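Rhamnosidase B (Bacillus sp., PDB 2OKX) hydrolyses terminal alpha-L-rhamnose residues from rhamnose-containing glycosides, as a member of glycoside hydrolase family 78. Local coordinates at residues A[483-487]-A[502-506]. Sequence-based numbering, arbitrary orientation.
Sequences DNTFR and RRGFR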
ATOM      1  N   ASP A 483       2.333   6.138  10.167  1.00 20.08           N
ATOM      2  CA  ASP A 483       1.607   7.084  11.006  1.00 20.31           C
ATOM      3  C   ASP A 483       0.209   7.150  10.403  1.00 18.70           C
ATOM      4  O   ASP A 483      -0.130   8.086   9.678  1.00 18.75           O
ATOM      5  CB  ASP A 483       2.274   8.458  10.964  1.00 20.98           C
ATOM      6  CG  ASP A 483       3.410   8.581  11.955  1.00 22.05           C
ATOM      7  OD1 ASP A 483       4.435   7.883  11.792  1.00 22.09           O
ATOM      8  OD2 ASP A 483       3.269   9.380  12.907  1.00 21.48           O
ATOM      9  N   ASN A 484      -0.588   6.127  10.701  1.00 19.02           N
ATOM     10  CA  ASN A 484      -1.953   5.980  10.188  1.00 18.63           C
ATOM     11  C   ASN A 484      -2.879   6.866  11.010  1.00 18.99           C
ATOM     12  O   ASN A 484      -3.831   6.389  11.633  1.00 18.00           O
ATOM     13  CB  ASN A 484      -2.361   4.513  10.331  1.00 18.73           C
ATOM     14  CG  ASN A 484      -3.210   4.033   9.186  1.00 18.12           C
ATOM     15  OD1 ASN A 484      -3.170   4.596   8.094  1.00 17.78           O
ATOM     16  ND2 ASN A 484      -3.969   2.967   9.420  1.00 17.65           N
ATOM     17  N   THR A 485      -2.623   8.169  10.964  1.00 19.23           N
ATOM     18  CA  THR A 485      -3.358   9.100  11.801  1.00 19.44           C
ATOM     19  C   THR A 485      -3.653  10.482  11.231  1.00 19.55           C
ATOM     20  O   THR A 485      -3.216  10.849  10.145  1.00 19.61           O
ATOM     21  CB  THR A 485      -2.541   9.380  13.063  1.00 21.13           C
ATOM     22  OG1 THR A 485      -1.361  10.101  12.681  1.00 20.14           O
ATOM     23  CG2 THR A 485      -2.102   8.088  13.741  1.00 20.41           C
ATOM     24  N   PHE A 486      -4.406  11.239  12.024  1.00 21.55           N
ATOM     25  CA  PHE A 486      -4.708  12.632  11.749  1.00 21.85           C
ATOM     26  C   PHE A 486      -5.162  13.251  13.064  1.00 22.29           C
ATOM     27  O   PHE A 486      -5.638  12.554  13.965  1.00 21.29           O
ATOM     28  CB  PHE A 486      -5.756  12.817  10.627  1.00 22.81           C
ATOM     29  CG  PHE A 486      -7.194  12.595  11.039  1.00 24.83           C
ATOM     30  CD1 PHE A 486      -7.956  11.616  10.408  1.00 23.43           C
ATOM     31  CD2 PHE A 486      -7.809  13.408  11.992  1.00 24.70           C
ATOM     32  CE1 PHE A 486      -9.307  11.451  10.714  1.00 22.20           C
ATOM     33  CE2 PHE A 486      -9.161  13.248  12.305  1.00 23.25           C
ATOM     34  CZ  PHE A 486      -9.909  12.269  11.664  1.00 23.70           C
ATOM     35  N   ARG A 487      -4.937  14.548  13.202  1.00 22.07           N
ATOM     36  CA  ARG A 487      -5.379  15.263  14.386  1.00 21.82           C
ATOM     37  C   ARG A 487      -6.246  16.394  13.877  1.00 22.48           C
ATOM     38  O   ARG A 487      -5.882  17.088  12.927  1.00 22.38           O
ATOM     39  CB  ARG A 487      -4.211  15.840  15.188  1.00 22.37           C
ATOM     40  CG  ARG A 487      -4.664  16.905  16.201  1.00 21.71           C
ATOM     41  CD  ARG A 487      -3.603  17.190  17.242  1.00 22.19           C
ATOM     42  NE  ARG A 487      -3.413  16.054  18.134  1.00 21.70           N
ATOM     43  CZ  ARG A 487      -2.518  16.014  19.114  1.00 25.63           C
ATOM     44  NH1 ARG A 487      -1.722  17.056  19.329  1.00 25.41           N
ATOM     45  NH2 ARG A 487      -2.419  14.937  19.881  1.00 23.71           N
ATOM     46  N   ARG A 502      -6.378   8.602   2.316  1.00 19.15           N
ATOM     47  CA  ARG A 502      -6.853   7.228   2.438  1.00 19.20           C
ATOM     48  C   ARG A 502      -6.102   6.448   3.510  1.00 18.60           C
ATOM     49  O   ARG A 502      -4.884   6.559   3.630  1.00 19.18           O
ATOM     50  CB  ARG A 502      -6.708   6.491   1.103  1.00 19.37           C
ATOM     51  CG  ARG A 502      -7.039   4.997   1.186  1.00 18.90           C
ATOM     52  CD  ARG A 502      -6.581   4.241  -0.055  1.00 16.92           C
ATOM     53  NE  ARG A 502      -7.378   4.563  -1.236  1.00 18.39           N
ATOM     54  CZ  ARG A 502      -8.627   4.151  -1.431  1.00 19.57           C
ATOM     55  NH1 ARG A 502      -9.239   3.394  -0.526  1.00 17.30           N
ATOM     56  NH2 ARG A 502      -9.268   4.500  -2.536  1.00 21.26           N
ATOM     57  N   ARG A 503      -6.840   5.668   4.294  1.00 16.75           N
ATOM     58  CA  ARG A 503      -6.251   4.830   5.331  1.00 17.19           C
ATOM     59  C   ARG A 503      -6.926   3.462   5.335  1.00 17.28           C
ATOM     60  O   ARG A 503      -8.115   3.350   5.043  1.00 15.65           O
ATOM     61  CB  ARG A 503      -6.405   5.471   6.715  1.00 17.28           C
ATOM     62  CG  ARG A 503      -5.620   6.764   6.878  1.00 16.07           C
ATOM     63  CD  ARG A 503      -5.727   7.330   8.280  1.00 17.43           C
ATOM     64  NE  ARG A 503      -5.048   8.623   8.356  1.00 19.55           N
ATOM     65  CZ  ARG A 503      -5.548   9.758   7.873  1.00 19.48           C
ATOM     66  NH1 ARG A 503      -6.742   9.772   7.291  1.00 20.68           N
ATOM     67  NH2 ARG A 503      -4.836  10.872   7.938  1.00 20.15           N
ATOM     68  N   GLY A 504      -6.153   2.429   5.657  1.00 17.35           N
ATOM     69  CA  GLY A 504      -6.688   1.081   5.713  1.00 16.62           C
ATOM     70  C   GLY A 504      -6.549   0.621   7.150  1.00 15.38           C
ATOM     71  O   GLY A 504      -5.485   0.784   7.752  1.00 15.79           O
ATOM     72  N   PHE A 505      -7.615   0.063   7.710  1.00 14.04           N
ATOM     73  CA  PHE A 505      -7.593  -0.388   9.096  1.00 14.88           C
ATOM     74  C   PHE A 505      -8.929  -1.036   9.439  1.00 14.98           C
ATOM     75  O   PHE A 505      -9.878  -0.971   8.658  1.00 14.24           O
ATOM     76  CB  PHE A 505      -7.389   0.822  10.016  1.00 16.66           C
ATOM     77  CG  PHE A 505      -8.512   1.824   9.943  1.00 17.35           C
ATOM     78  CD1 PHE A 505      -9.598   1.740  10.810  1.00 17.60           C
ATOM     79  CD2 PHE A 505      -8.516   2.813   8.964  1.00 17.77           C
ATOM     80  CE1 PHE A 505     -10.673   2.622  10.702  1.00 18.13           C
ATOM     81  CE2 PHE A 505      -9.590   3.704   8.844  1.00 19.76           C
ATOM     82  CZ  PHE A 505     -10.671   3.608   9.716  1.00 19.35           C
ATOM     83  N   ARG A 506      -8.996  -1.670  10.604  1.00 14.75           N
ATOM     84  CA  ARG A 506     -10.245  -2.257  11.061  1.00 15.11           C
ATOM     85  C   ARG A 506     -10.692  -1.540  12.332  1.00 15.08           C
ATOM     86  O   ARG A 506     -11.872  -1.255  12.506  1.00 14.70           O
ATOM     87  CB  ARG A 506     -10.105  -3.758  11.367  1.00 15.18           C
ATOM     88  CG  ARG A 506     -11.309  -4.278  12.153  1.00 14.63           C
ATOM     89  CD  ARG A 506     -11.424  -5.804  12.261  1.00 15.60           C
ATOM     90  NE  ARG A 506     -12.514  -6.147  13.178  1.00 14.48           N
ATOM     91  CZ  ARG A 506     -12.849  -7.382  13.552  1.00 16.48           C
ATOM     92  NH1 ARG A 506     -12.191  -8.436  13.090  1.00 15.23           N
ATOM     93  NH2 ARG A 506     -13.832  -7.560  14.426  1.00 16.96           N
TER
HETATM   94  O   HOH W   1      -2.166   8.842   7.679  1.00 26.43           O
HETATM   95  O   HOH W   2      -3.352   3.391   5.671  1.00 17.09           O
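No backbone-to-backbone hydrogen bond joins 483-487 to 502-506; the closest CA atoms, those of Asn484 and Arg503, stand 6.6 Å apart. The first segment passes through an inverse gamma turn centred on Asn484, marked by a weak bond from Thr485 N to Asp483 O (2.8 Å), and becomes a strand at Thr485. The second is a short strand paired with 446-448, after which the chain turns a corner at Arg506. The side chains of Asn484 and Arg503 span the gap, each reaching the backbone of the other segment. Arg503, extended through chi2 and chi3 and turned at chi4 (76°), donates from NH2 to Thr485 O (2.7 Å), while Asn484 ND2 donates to Gly504 O (3.1 Å) and also to the carbonyl of Gly467. Two waters complete this exchange: one bonds to Asp483 O (3.0 Å) and, weakly, to Arg503 NE (3.0 Å), the other to Asn484 OD1 (2.7 Å) and Gly504 N (3.0 Å). Phe486 CB lies 3.4 Å from Arg503 NH2, and its CD1 sits over one guanidinium face, whereas NH1 lies near the ring plane, at the edge. The contact thus links strand 485-489, which lies between 153-155 and 462-472 in the mixed sheet, to the two-stranded pair 446-448/503-505 of the concanavalin-like domain through buried polar groups. The charge of Arg503 is met by a salt bridge to Glu152, and Ser499 takes a further hydrogen bond from NH1, so the guanidinium is well provided for within the protein interior.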